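Local coordinates for protein putative NADH-flavin reductase (Lactobacillus casei ATCC 334, PDB 3H2S) that binds NADPH in a Rossmann-type fold and probably acts as an NAD(P)H-dependent oxidoreductase, possibly a flavin reductase, at residues G79-H82 / L83-T87; P117-L120 / D121-E124; P130-D133 / G134-Q138; Q138-E141 / Y142-L145. All coordinates share one frame; numbering follows the deposited sequence.

Contact 1: G79-H82 / L83-T87. With NDP (NADPH dihydro-nicotinamide-adenine-dinucleotide phosphate), chain C.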
# COMPACT_ATOMS: atom_id res chain seq x y z
N GLY A 79 -10.31 5.57 -8.65
CA GLY A 79 -9.32 4.60 -9.12
C GLY A 79 -8.33 4.18 -8.05
O GLY A 79 -7.83 3.06 -8.06
N TYR A 80 -8.15 5.04 -7.04
CA TYR A 80 -7.25 4.70 -5.94
C TYR A 80 -7.67 3.43 -5.19
O TYR A 80 -6.85 2.80 -4.52
CB TYR A 80 -7.11 5.88 -4.96
CG TYR A 80 -8.43 6.33 -4.37
CD1 TYR A 80 -9.00 5.65 -3.31
CD2 TYR A 80 -9.03 7.52 -4.79
CE1 TYR A 80 -10.20 6.08 -2.74
CE2 TYR A 80 -10.26 7.92 -4.28
CZ TYR A 80 -10.83 7.21 -3.25
OH TYR A 80 -12.02 7.64 -2.72
N LEU A 81 -8.96 3.10 -5.24
CA LEU A 81 -9.42 1.88 -4.56
C LEU A 81 -8.77 0.61 -5.06
O LEU A 81 -8.59 -0.34 -4.29
CB LEU A 81 -10.94 1.77 -4.63
CG LEU A 81 -11.76 2.77 -3.81
CD1 LEU A 81 -13.25 2.56 -4.07
CD2 LEU A 81 -11.45 2.64 -2.33
N HIS A 82 -8.42 0.55 -6.34
CA HIS A 82 -7.66 -0.58 -6.85
C HIS A 82 -6.43 -0.82 -5.99
O HIS A 82 -6.10 -1.97 -5.63
CB HIS A 82 -7.23 -0.34 -8.30
CG HIS A 82 -8.31 -0.62 -9.29
ND1 HIS A 82 -8.88 0.37 -10.07
CD2 HIS A 82 -8.93 -1.77 -9.64
CE1 HIS A 82 -9.72 -0.18 -10.93
NE2 HIS A 82 -9.79 -1.48 -10.67
N LEU A 83 -5.71 0.26 -5.71
CA LEU A 83 -4.54 0.20 -4.85
C LEU A 83 -4.88 -0.09 -3.37
O LEU A 83 -4.32 -1.02 -2.78
CB LEU A 83 -3.74 1.49 -4.98
CG LEU A 83 -2.42 1.60 -4.20
CD1 LEU A 83 -1.45 0.44 -4.54
CD2 LEU A 83 -1.78 2.95 -4.48
N ASP A 84 -5.80 0.69 -2.80
CA ASP A 84 -6.16 0.56 -1.39
C ASP A 84 -6.69 -0.83 -1.02
O ASP A 84 -6.35 -1.37 0.03
CB ASP A 84 -7.18 1.64 -0.98
CG ASP A 84 -6.56 3.03 -0.88
OD1 ASP A 84 -5.31 3.16 -0.86
OD2 ASP A 84 -7.33 4.01 -0.86
N PHE A 85 -7.55 -1.41 -1.85
CA PHE A 85 -8.04 -2.76 -1.55
C PHE A 85 -6.85 -3.73 -1.47
O PHE A 85 -6.84 -4.64 -0.64
CB PHE A 85 -9.00 -3.25 -2.63
CG PHE A 85 -10.27 -2.44 -2.76
CD1 PHE A 85 -11.01 -2.10 -1.64
CD2 PHE A 85 -10.83 -2.24 -4.02
CE1 PHE A 85 -12.27 -1.53 -1.77
CE2 PHE A 85 -12.10 -1.66 -4.14
CZ PHE A 85 -12.78 -1.27 -3.01
N ALA A 86 -5.93 -3.63 -2.43
CA ALA A 86 -4.80 -4.55 -2.48
C ALA A 86 -3.85 -4.38 -1.29
O ALA A 86 -3.38 -5.38 -0.73
CB ALA A 86 -4.04 -4.41 -3.81
N THR A 87 -3.49 -3.14 -0.98
CA THR A 87 -2.59 -2.89 0.15
C THR A 87 -3.23 -3.41 1.43
O THR A 87 -2.55 -3.93 2.31
CB THR A 87 -2.24 -1.40 0.33
OG1 THR A 87 -3.43 -0.65 0.66
CG2 THR A 87 -1.59 -0.80 -0.96
PA NDP C . -17.23 -5.43 -11.81
O1A NDP C . -17.42 -3.95 -12.24
O2A NDP C . -18.17 -6.45 -12.36
O5B NDP C . -17.51 -5.14 -10.16
C5B NDP C . -16.42 -5.72 -9.40
C4B NDP C . -16.83 -5.85 -7.88
O4B NDP C . -16.43 -4.66 -7.22
C3B NDP C . -18.37 -5.94 -7.67
O3B NDP C . -18.59 -7.08 -6.91
C2B NDP C . -18.68 -4.62 -6.84
O2B NDP C . -19.72 -4.67 -5.94
C1B NDP C . -17.29 -4.46 -6.14
N9A NDP C . -17.10 -3.07 -5.69
C8A NDP C . -16.95 -1.96 -6.57
N7A NDP C . -16.75 -0.81 -5.92
C5A NDP C . -16.74 -1.18 -4.56
C6A NDP C . -16.53 -0.38 -3.42
N6A NDP C . -16.37 0.96 -3.58
N1A NDP C . -16.82 -0.93 -2.18
C2A NDP C . -16.97 -2.29 -2.14
N3A NDP C . -16.97 -3.19 -3.16
C4A NDP C . -16.94 -2.58 -4.39
O3 NDP C . -15.79 -5.65 -12.40
PN NDP C . -15.01 -6.67 -13.40
O1N NDP C . -15.37 -8.11 -13.01
O2N NDP C . -15.52 -6.28 -14.76
O5D NDP C . -13.39 -6.53 -13.24
C5D NDP C . -12.64 -7.35 -12.34
C4D NDP C . -11.16 -6.97 -12.49
O4D NDP C . -10.90 -7.02 -13.89
C3D NDP C . -10.72 -5.56 -11.99
O3D NDP C . -9.43 -5.62 -11.50
C2D NDP C . -10.84 -4.72 -13.32
O2D NDP C . -9.95 -3.64 -13.32
C1D NDP C . -10.31 -5.82 -14.31
N1N NDP C . -10.56 -5.44 -15.70
C2N NDP C . -9.39 -5.16 -16.51
C3N NDP C . -9.69 -4.54 -17.88
C7N NDP C . -8.52 -4.76 -18.82
O7N NDP C . -7.38 -4.63 -18.40
N7N NDP C . -8.77 -4.94 -20.17
C4N NDP C . -11.04 -4.79 -18.52
C5N NDP C . -12.20 -4.79 -17.55
C6N NDP C . -11.93 -5.21 -16.12
P2B NDP C . -21.26 -4.55 -6.45
O1X NDP C . -21.65 -5.86 -7.22
O2X NDP C . -22.16 -4.61 -5.15
O3X NDP C . -21.49 -3.34 -7.29
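L81 and F85 meet one turn apart near the start of helix 80-91. This helix is the crossover of a Rossmann beta-alpha-beta unit, between strands 65-68 and 99-103. The contact is local. F85 N donates to L81 O and D84 N to Y80 O, both at 2.9 Å and nearly straight. CB of L81 sits over one face of the F85 ring, 4.1 Å from the ring centroid. This is a CH-pi contact. The F85 ring turns back over L81 because its CG lies beside its own backbone N, opposite the carbonyl carbon (chi1 -64°). The same ring points its edge at the NADPH adenine, with F85 CZ 3.9 Å from NDP C6A. L81 reaches the adenine too, through CD1, which lies 3.5 Å from NDP N6A. Leucine and phenylalanine thus form one apolar patch beside the base. L53 and L70 also touch F85.

Y80 pairs with D84 in the same turn. Its chi1 of 58° wedges CG between the backbone N and the carbonyl carbon. Ring atom CD1 of Y80 then comes 3.4 Å from OD2 of D84, and the ring and carboxylate planes stand 51° apart. The charge of D84 is met by R94 of the second subunit, which forms a salt bridge to OD1. This face of the helix therefore belongs to the subunit interface.

The H82 ring reaches the cofactor and packs on Q138. Its NE2 makes a weak, bent hydrogen bond of 3.4 Å to the nicotinamide-ribose hydroxyl O2D of NDP.

Contact 2: P117-L120 / D121-E124; sequences PMIL and DFPE
The backbone from M118 to D121 winds as a short 3-10 turn, then leaves it at F122, whose own backbone is extended. Two i to i+3 hydrogen bonds join 117-120 to 121-124. D121 N donates to M118 O at 2.9 Å, and F122 N donates to I119 O at 3.2 Å. Both donors stand above the carbonyl planes. The turn lies in the long loop between strand 99-103 and helix 132-145 of the Rossmann fold.

F122 carries the side-chain contact. Its CG lies opposite the carbonyl carbon and beside the backbone N (chi1 -74°), which folds the ring back over the turn. The CA of I119 sits almost exactly on the ring normal, 3.6 Å from the centroid. This CH-pi contact covers one face of the ring. CG1 of I119 continues along that side and comes 3.9 Å from F122 CD2.

M118 is a selenomethionine. Its CG touches F122 CE1 at 3.8 Å, from obliquely above the rim and on the same side as I119 CA. The selenium lies at the ring edge, 5.4 Å from the centroid and 79° off the normal, a Met-aromatic contact. The M118 chain bends at chi3, and its side chain comes near S106 of the NADPH site without touching the cofactor.

Helix 132-145 packs against the turn: Y139 on P117, I119 and L120, and Y132 on F122. The carboxylate of D121 is held by H116 through OD2. The backbone carbonyl of M118 also lies close to the F122 ring, its O being 3.3 Å from CD1.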
# COMPACT_ATOMS: atom_id res chain seq x y z
N PRO A 117 5.98 -1.82 -19.56
CA PRO A 117 4.53 -1.61 -19.47
C PRO A 117 4.05 -0.49 -20.39
O PRO A 117 4.68 0.58 -20.47
CB PRO A 117 4.31 -1.22 -18.01
CG PRO A 117 5.50 -1.76 -17.26
CD PRO A 117 6.64 -1.71 -18.24
N MSE A 118 2.97 -0.74 -21.13
CA MSE A 118 2.55 0.16 -22.20
C MSE A 118 2.08 1.51 -21.66
O MSE A 118 2.17 2.52 -22.35
CB MSE A 118 1.44 -0.47 -23.04
CG MSE A 118 0.12 -0.67 -22.28
SE MSE A 118 -1.28 -1.44 -23.43
CE MSE A 118 -0.68 -3.32 -23.42
N ILE A 119 1.57 1.52 -20.42
CA ILE A 119 1.11 2.76 -19.79
C ILE A 119 2.20 3.82 -19.76
O ILE A 119 1.92 5.02 -19.79
CB ILE A 119 0.59 2.52 -18.34
CG1 ILE A 119 -0.16 3.75 -17.81
CG2 ILE A 119 1.72 2.13 -17.40
CD1 ILE A 119 -0.89 3.48 -16.49
N LEU A 120 3.45 3.39 -19.72
CA LEU A 120 4.58 4.33 -19.68
C LEU A 120 4.68 5.15 -20.97
O LEU A 120 5.22 6.25 -20.98
CB LEU A 120 5.89 3.59 -19.43
CG LEU A 120 5.94 2.80 -18.12
CD1 LEU A 120 7.27 2.10 -17.98
CD2 LEU A 120 5.68 3.72 -16.94
N ASP A 121 4.13 4.62 -22.06
CA ASP A 121 4.21 5.28 -23.36
C ASP A 121 2.93 6.03 -23.74
O ASP A 121 2.86 6.63 -24.81
CB ASP A 121 4.55 4.26 -24.44
CG ASP A 121 5.94 3.67 -24.26
OD1 ASP A 121 6.87 4.42 -23.91
OD2 ASP A 121 6.09 2.45 -24.46
N PHE A 122 1.92 5.96 -22.88
CA PHE A 122 0.67 6.69 -23.14
C PHE A 122 0.93 8.19 -23.27
O PHE A 122 1.75 8.75 -22.53
CB PHE A 122 -0.34 6.43 -22.02
CG PHE A 122 -0.97 5.06 -22.06
CD1 PHE A 122 -0.60 4.14 -23.02
CD2 PHE A 122 -1.94 4.70 -21.14
CE1 PHE A 122 -1.13 2.85 -23.01
CE2 PHE A 122 -2.50 3.43 -21.14
CZ PHE A 122 -2.11 2.51 -22.10
N PRO A 123 0.23 8.84 -24.21
CA PRO A 123 0.27 10.30 -24.36
C PRO A 123 -0.27 11.01 -23.12
O PRO A 123 -1.08 10.44 -22.38
CB PRO A 123 -0.67 10.56 -25.54
CG PRO A 123 -0.76 9.28 -26.27
CD PRO A 123 -0.60 8.20 -25.25
N GLU A 124 0.09 12.28 -22.96
CA GLU A 124 -0.41 13.07 -21.83
C GLU A 124 -1.93 13.17 -21.87
O GLU A 124 -2.58 13.17 -20.82
CB GLU A 124 0.20 14.47 -21.85
CG GLU A 124 0.11 15.18 -20.51
CD GLU A 124 0.25 16.68 -20.66
OE1 GLU A 124 1.20 17.25 -20.08
OE2 GLU A 124 -0.59 17.29 -21.36

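Contact 3: P130-D133 / G134-Q138. With NDP (NADPH dihydro-nicotinamide-adenine-dinucleotide phosphate), chain C.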
# COMPACT_ATOMS: atom_id res chain seq x y z
N PRO A 130 -11.70 8.64 -19.21
CA PRO A 130 -12.34 8.14 -17.99
C PRO A 130 -11.71 6.84 -17.45
O PRO A 130 -11.90 6.49 -16.29
CB PRO A 130 -13.79 7.90 -18.44
CG PRO A 130 -13.96 8.72 -19.68
CD PRO A 130 -12.62 8.69 -20.35
N TRP A 131 -11.00 6.12 -18.32
CA TRP A 131 -10.43 4.82 -17.95
C TRP A 131 -9.06 4.95 -17.31
O TRP A 131 -8.54 3.99 -16.74
CB TRP A 131 -10.35 3.89 -19.16
CG TRP A 131 -9.64 4.50 -20.34
CD1 TRP A 131 -10.23 5.05 -21.45
CD2 TRP A 131 -8.22 4.60 -20.55
NE1 TRP A 131 -9.26 5.46 -22.34
CE2 TRP A 131 -8.03 5.19 -21.81
CE3 TRP A 131 -7.10 4.18 -19.82
CZ2 TRP A 131 -6.75 5.42 -22.34
CZ3 TRP A 131 -5.84 4.40 -20.34
CH2 TRP A 131 -5.68 5.03 -21.59
N TYR A 132 -8.45 6.12 -17.47
CA TYR A 132 -7.05 6.28 -17.09
C TYR A 132 -6.83 6.15 -15.59
O TYR A 132 -5.89 5.52 -15.15
CB TYR A 132 -6.51 7.63 -17.59
CG TYR A 132 -5.03 7.76 -17.38
CD1 TYR A 132 -4.13 7.06 -18.18
CD2 TYR A 132 -4.53 8.47 -16.30
CE1 TYR A 132 -2.76 7.14 -17.95
CE2 TYR A 132 -3.18 8.54 -16.05
CZ TYR A 132 -2.29 7.89 -16.89
OH TYR A 132 -0.94 7.96 -16.62
N ASP A 133 -7.64 6.85 -14.81
CA ASP A 133 -7.51 6.81 -13.35
C ASP A 133 -7.38 5.37 -12.83
O ASP A 133 -6.43 5.04 -12.10
CB ASP A 133 -8.72 7.53 -12.73
CG ASP A 133 -8.75 7.47 -11.21
OD1 ASP A 133 -7.69 7.61 -10.55
OD2 ASP A 133 -9.87 7.44 -10.69
N GLY A 134 -8.31 4.50 -13.21
CA GLY A 134 -8.22 3.10 -12.82
C GLY A 134 -7.01 2.37 -13.37
O GLY A 134 -6.38 1.60 -12.63
N ALA A 135 -6.67 2.60 -14.64
CA ALA A 135 -5.50 1.97 -15.26
C ALA A 135 -4.20 2.35 -14.52
O ALA A 135 -3.35 1.49 -14.24
CB ALA A 135 -5.41 2.35 -16.75
N LEU A 136 -4.04 3.63 -14.20
CA LEU A 136 -2.88 4.09 -13.45
C LEU A 136 -2.78 3.36 -12.11
O LEU A 136 -1.73 2.82 -11.75
CB LEU A 136 -2.97 5.60 -13.23
CG LEU A 136 -1.85 6.22 -12.38
CD1 LEU A 136 -0.49 6.05 -13.07
CD2 LEU A 136 -2.17 7.69 -12.10
N TYR A 137 -3.86 3.35 -11.35
CA TYR A 137 -3.78 2.76 -10.01
C TYR A 137 -3.64 1.24 -10.01
O TYR A 137 -3.04 0.69 -9.09
CB TYR A 137 -4.95 3.23 -9.15
CG TYR A 137 -4.67 4.56 -8.51
CD1 TYR A 137 -5.32 5.72 -8.96
CD2 TYR A 137 -3.82 4.66 -7.43
CE1 TYR A 137 -5.10 6.95 -8.33
CE2 TYR A 137 -3.61 5.87 -6.79
CZ TYR A 137 -4.25 7.01 -7.24
OH TYR A 137 -4.05 8.18 -6.56
N GLN A 138 -4.10 0.58 -11.07
CA GLN A 138 -3.83 -0.85 -11.22
C GLN A 138 -2.39 -1.13 -11.63
O GLN A 138 -1.84 -2.18 -11.29
CB GLN A 138 -4.79 -1.50 -12.22
CG GLN A 138 -6.15 -1.69 -11.64
CD GLN A 138 -6.77 -3.00 -12.07
OE1 GLN A 138 -7.30 -3.10 -13.17
NE2 GLN A 138 -6.78 -3.98 -11.17
PA NDP C . -17.23 -5.43 -11.81
O1A NDP C . -17.42 -3.95 -12.24
O2A NDP C . -18.17 -6.45 -12.36
O5B NDP C . -17.51 -5.14 -10.16
C5B NDP C . -16.42 -5.72 -9.40
C4B NDP C . -16.83 -5.85 -7.88
O4B NDP C . -16.43 -4.66 -7.22
C3B NDP C . -18.37 -5.94 -7.67
O3B NDP C . -18.59 -7.08 -6.91
C2B NDP C . -18.68 -4.62 -6.84
O2B NDP C . -19.72 -4.67 -5.94
C1B NDP C . -17.29 -4.46 -6.14
N9A NDP C . -17.10 -3.07 -5.69
C8A NDP C . -16.95 -1.96 -6.57
N7A NDP C . -16.75 -0.81 -5.92
C5A NDP C . -16.74 -1.18 -4.56
C6A NDP C . -16.53 -0.38 -3.42
N6A NDP C . -16.37 0.96 -3.58
N1A NDP C . -16.82 -0.93 -2.18
C2A NDP C . -16.97 -2.29 -2.14
N3A NDP C . -16.97 -3.19 -3.16
C4A NDP C . -16.94 -2.58 -4.39
O3 NDP C . -15.79 -5.65 -12.40
PN NDP C . -15.01 -6.67 -13.40
O1N NDP C . -15.37 -8.11 -13.01
O2N NDP C . -15.52 -6.28 -14.76
O5D NDP C . -13.39 -6.53 -13.24
C5D NDP C . -12.64 -7.35 -12.34
C4D NDP C . -11.16 -6.97 -12.49
O4D NDP C . -10.90 -7.02 -13.89
C3D NDP C . -10.72 -5.56 -11.99
O3D NDP C . -9.43 -5.62 -11.50
C2D NDP C . -10.84 -4.72 -13.32
O2D NDP C . -9.95 -3.64 -13.32
C1D NDP C . -10.31 -5.82 -14.31
N1N NDP C . -10.56 -5.44 -15.70
C2N NDP C . -9.39 -5.16 -16.51
C3N NDP C . -9.69 -4.54 -17.88
C7N NDP C . -8.52 -4.76 -18.82
O7N NDP C . -7.38 -4.63 -18.40
N7N NDP C . -8.77 -4.94 -20.17
C4N NDP C . -11.04 -4.79 -18.52
C5N NDP C . -12.20 -4.79 -17.55
C6N NDP C . -11.93 -5.21 -16.12
P2B NDP C . -21.26 -4.55 -6.45
O1X NDP C . -21.65 -5.86 -7.22
O2X NDP C . -22.16 -4.61 -5.15
O3X NDP C . -21.49 -3.34 -7.29
O HOH W 1 -10.80 4.94 -14.37
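Y132 and L136 pack one turn apart in the first turns of helix 132-145, which flanks the NADPH site of this Rossmann fold. The tight part is the backbone and D133. L136 N donates to Y132 O at 2.8 Å, nearly straight and close to the carbonyl axis. The bonds from A135 N to W131 O and Y137 N to D133 O are longer. D133 sets OD1 at the edge of the Y137 ring, 3.4 Å from CD1, with the carboxylate and ring planes 83° apart. Its OD2 is bonded to G79 N.

Two other pairs sit more loosely. CE2 of Y132 is 4.1 Å from CB of L136. CB of A135 meets the edge of the W131 indole in its plane, 4.0 Å from CE3.

Q138 bends at chi2 and turns its amide to the nicotinamide ribose. OE1 of Q138 accepts from NDP O2D at 2.7 Å, while NE2 donates to NDP O3D at 3.1 Å. A leucine here would probably leave both ribose hydroxyls without their amide partner and the ribose less firmly placed. On the solvent side, next to exposed P130, a water accepts from G134 N and donates to P130 O.

Contact 4: Q138-E141 / Y142-L145; sequences QYYE and YQFL. With NDP (NADPH dihydro-nicotinamide-adenine-dinucleotide phosphate), chain C.
Four i to i+4 backbone bonds run through this last part of helix 132-145, from Y142 N to Q138 O through L145 N to E141 O, with F144 N to Y140 O the shortest at 2.7 Å. Y139 and Q143 carry one side-chain contact. CG of Q143 lies over one face of the Y139 ring, 4.2 Å from its centroid, as a CH-pi contact. The Q143 amide is tilted 32° to that ring, and its OE1 is 2.9 Å from Y139 OH. NE2 of Q143 lies in the plane of the Y140 ring, at its edge, 3.5 Å from CD1. The amide thus fits between two tyrosines. Y140 and Q143 also pack on M147 of the second subunit. Y142 makes a cation-pi contact with R209.

E141 makes the other contact. Its CG lies opposite the backbone N (chi1 173°). The extended chain brings OE1 to Q138 NE2, a straight bond of 3.0 Å on the syn side of the carboxylate. E141 is a second-shell residue that helps set the rotation of the Q138 amide. A methionine in place of Q138 would probably leave the buried E141 OE1 without this donor. The Q138-E141 pair belongs to the nicotinamide-ribose site of this Rossmann-fold NADPH binder.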
# COMPACT_ATOMS: atom_id res chain seq x y z
N GLN A 138 -4.10 0.58 -11.07
CA GLN A 138 -3.83 -0.85 -11.22
C GLN A 138 -2.39 -1.13 -11.63
O GLN A 138 -1.84 -2.18 -11.29
CB GLN A 138 -4.79 -1.50 -12.22
CG GLN A 138 -6.15 -1.69 -11.64
CD GLN A 138 -6.77 -3.00 -12.07
OE1 GLN A 138 -7.30 -3.10 -13.17
NE2 GLN A 138 -6.78 -3.98 -11.17
N TYR A 139 -1.80 -0.22 -12.40
CA TYR A 139 -0.37 -0.28 -12.65
C TYR A 139 0.39 -0.17 -11.32
O TYR A 139 1.27 -0.96 -11.03
CB TYR A 139 0.03 0.84 -13.61
CG TYR A 139 1.52 0.98 -13.77
CD1 TYR A 139 2.28 -0.03 -14.32
CD2 TYR A 139 2.19 2.10 -13.26
CE1 TYR A 139 3.67 0.08 -14.41
CE2 TYR A 139 3.56 2.24 -13.41
CZ TYR A 139 4.29 1.24 -14.00
OH TYR A 139 5.66 1.36 -14.11
N TYR A 140 0.02 0.82 -10.50
CA TYR A 140 0.59 0.95 -9.15
C TYR A 140 0.32 -0.28 -8.27
O TYR A 140 1.19 -0.70 -7.50
CB TYR A 140 0.06 2.20 -8.47
CG TYR A 140 0.53 3.53 -9.09
CD1 TYR A 140 1.76 3.63 -9.73
CD2 TYR A 140 -0.22 4.68 -8.95
CE1 TYR A 140 2.21 4.85 -10.24
CE2 TYR A 140 0.20 5.90 -9.46
CZ TYR A 140 1.42 5.98 -10.09
OH TYR A 140 1.85 7.19 -10.59
N GLU A 141 -0.88 -0.84 -8.36
CA GLU A 141 -1.22 -2.07 -7.62
C GLU A 141 -0.26 -3.20 -7.98
O GLU A 141 0.28 -3.87 -7.10
CB GLU A 141 -2.67 -2.48 -7.91
CG GLU A 141 -3.08 -3.82 -7.32
CD GLU A 141 -4.46 -4.27 -7.76
OE1 GLU A 141 -5.05 -3.67 -8.70
OE2 GLU A 141 -4.93 -5.29 -7.20
N TYR A 142 0.02 -3.33 -9.27
CA TYR A 142 0.99 -4.30 -9.76
C TYR A 142 2.40 -4.03 -9.21
O TYR A 142 3.11 -4.94 -8.81
CB TYR A 142 1.00 -4.25 -11.28
CG TYR A 142 2.20 -4.91 -11.91
CD1 TYR A 142 3.05 -4.18 -12.74
CD2 TYR A 142 2.44 -6.26 -11.75
CE1 TYR A 142 4.12 -4.78 -13.37
CE2 TYR A 142 3.50 -6.88 -12.40
CZ TYR A 142 4.32 -6.14 -13.23
OH TYR A 142 5.39 -6.73 -13.86
N GLN A 143 2.80 -2.77 -9.18
CA GLN A 143 4.12 -2.42 -8.65
C GLN A 143 4.17 -2.64 -7.14
O GLN A 143 5.20 -3.05 -6.61
CB GLN A 143 4.46 -0.98 -8.98
CG GLN A 143 4.68 -0.70 -10.46
CD GLN A 143 5.21 0.69 -10.69
OE1 GLN A 143 6.26 0.86 -11.32
NE2 GLN A 143 4.59 1.67 -10.05
N PHE A 144 3.07 -2.31 -6.46
CA PHE A 144 2.99 -2.53 -5.01
C PHE A 144 3.16 -4.00 -4.65
O PHE A 144 3.85 -4.35 -3.69
CB PHE A 144 1.66 -2.03 -4.45
CG PHE A 144 1.37 -2.54 -3.07
CD1 PHE A 144 1.99 -1.98 -1.97
CD2 PHE A 144 0.49 -3.61 -2.88
CE1 PHE A 144 1.79 -2.50 -0.69
CE2 PHE A 144 0.23 -4.09 -1.60
CZ PHE A 144 0.89 -3.55 -0.51
N LEU A 145 2.49 -4.87 -5.39
CA LEU A 145 2.58 -6.30 -5.10
C LEU A 145 4.03 -6.80 -5.08
O LEU A 145 4.43 -7.55 -4.19
CB LEU A 145 1.74 -7.11 -6.10
CG LEU A 145 0.21 -6.98 -6.01
CD1 LEU A 145 -0.44 -7.78 -7.13
CD2 LEU A 145 -0.35 -7.41 -4.66
PA NDP C . -17.23 -5.43 -11.81
O1A NDP C . -17.42 -3.95 -12.24
O2A NDP C . -18.17 -6.45 -12.36
O5B NDP C . -17.51 -5.14 -10.16
C5B NDP C . -16.42 -5.72 -9.40
C4B NDP C . -16.83 -5.85 -7.88
O4B NDP C . -16.43 -4.66 -7.22
C3B NDP C . -18.37 -5.94 -7.67
O3B NDP C . -18.59 -7.08 -6.91
C2B NDP C . -18.68 -4.62 -6.84
O2B NDP C . -19.72 -4.67 -5.94
C1B NDP C . -17.29 -4.46 -6.14
N9A NDP C . -17.10 -3.07 -5.69
C8A NDP C . -16.95 -1.96 -6.57
N7A NDP C . -16.75 -0.81 -5.92
C5A NDP C . -16.74 -1.18 -4.56
C6A NDP C . -16.53 -0.38 -3.42
N6A NDP C . -16.37 0.96 -3.58
N1A NDP C . -16.82 -0.93 -2.18
C2A NDP C . -16.97 -2.29 -2.14
N3A NDP C . -16.97 -3.19 -3.16
C4A NDP C . -16.94 -2.58 -4.39
O3 NDP C . -15.79 -5.65 -12.40
PN NDP C . -15.01 -6.67 -13.40
O1N NDP C . -15.37 -8.11 -13.01
O2N NDP C . -15.52 -6.28 -14.76
O5D NDP C . -13.39 -6.53 -13.24
C5D NDP C . -12.64 -7.35 -12.34
C4D NDP C . -11.16 -6.97 -12.49
O4D NDP C . -10.90 -7.02 -13.89
C3D NDP C . -10.72 -5.56 -11.99
O3D NDP C . -9.43 -5.62 -11.50
C2D NDP C . -10.84 -4.72 -13.32
O2D NDP C . -9.95 -3.64 -13.32
C1D NDP C . -10.31 -5.82 -14.31
N1N NDP C . -10.56 -5.44 -15.70
C2N NDP C . -9.39 -5.16 -16.51
C3N NDP C . -9.69 -4.54 -17.88
C7N NDP C . -8.52 -4.76 -18.82
O7N NDP C . -7.38 -4.63 -18.40
N7N NDP C . -8.77 -4.94 -20.17
C4N NDP C . -11.04 -4.79 -18.52
C5N NDP C . -12.20 -4.79 -17.55
C6N NDP C . -11.93 -5.21 -16.12
P2B NDP C . -21.26 -4.55 -6.45
O1X NDP C . -21.65 -5.86 -7.22
O2X NDP C . -22.16 -4.61 -5.15
O3X NDP C . -21.49 -3.34 -7.29

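From the N terminus, contact 1 comes first, on helix 80-91 after strand 65-68. Contact 2 follows in the loop after strand 99-103. Contacts 3 and 4 then follow along helix 132-145, sharing Q138. Each contact closes only a local turn. The four run in series, and none nests in or crosses another. Helix 132-145 ties them together. It packs on contact 1 through Y137, Q138, E141 and F144, and on contact 2 through Y132, L136 and Y139, with W131 just before it. Contacts 1, 3 and 4 touch NADPH. Contact 2 does not; its M118 side chain is about 8 Å from NADPH. The nearest atoms of contacts 1 and 2 are about 11 Å apart. Contacts 1 and 4 both reach the second subunit.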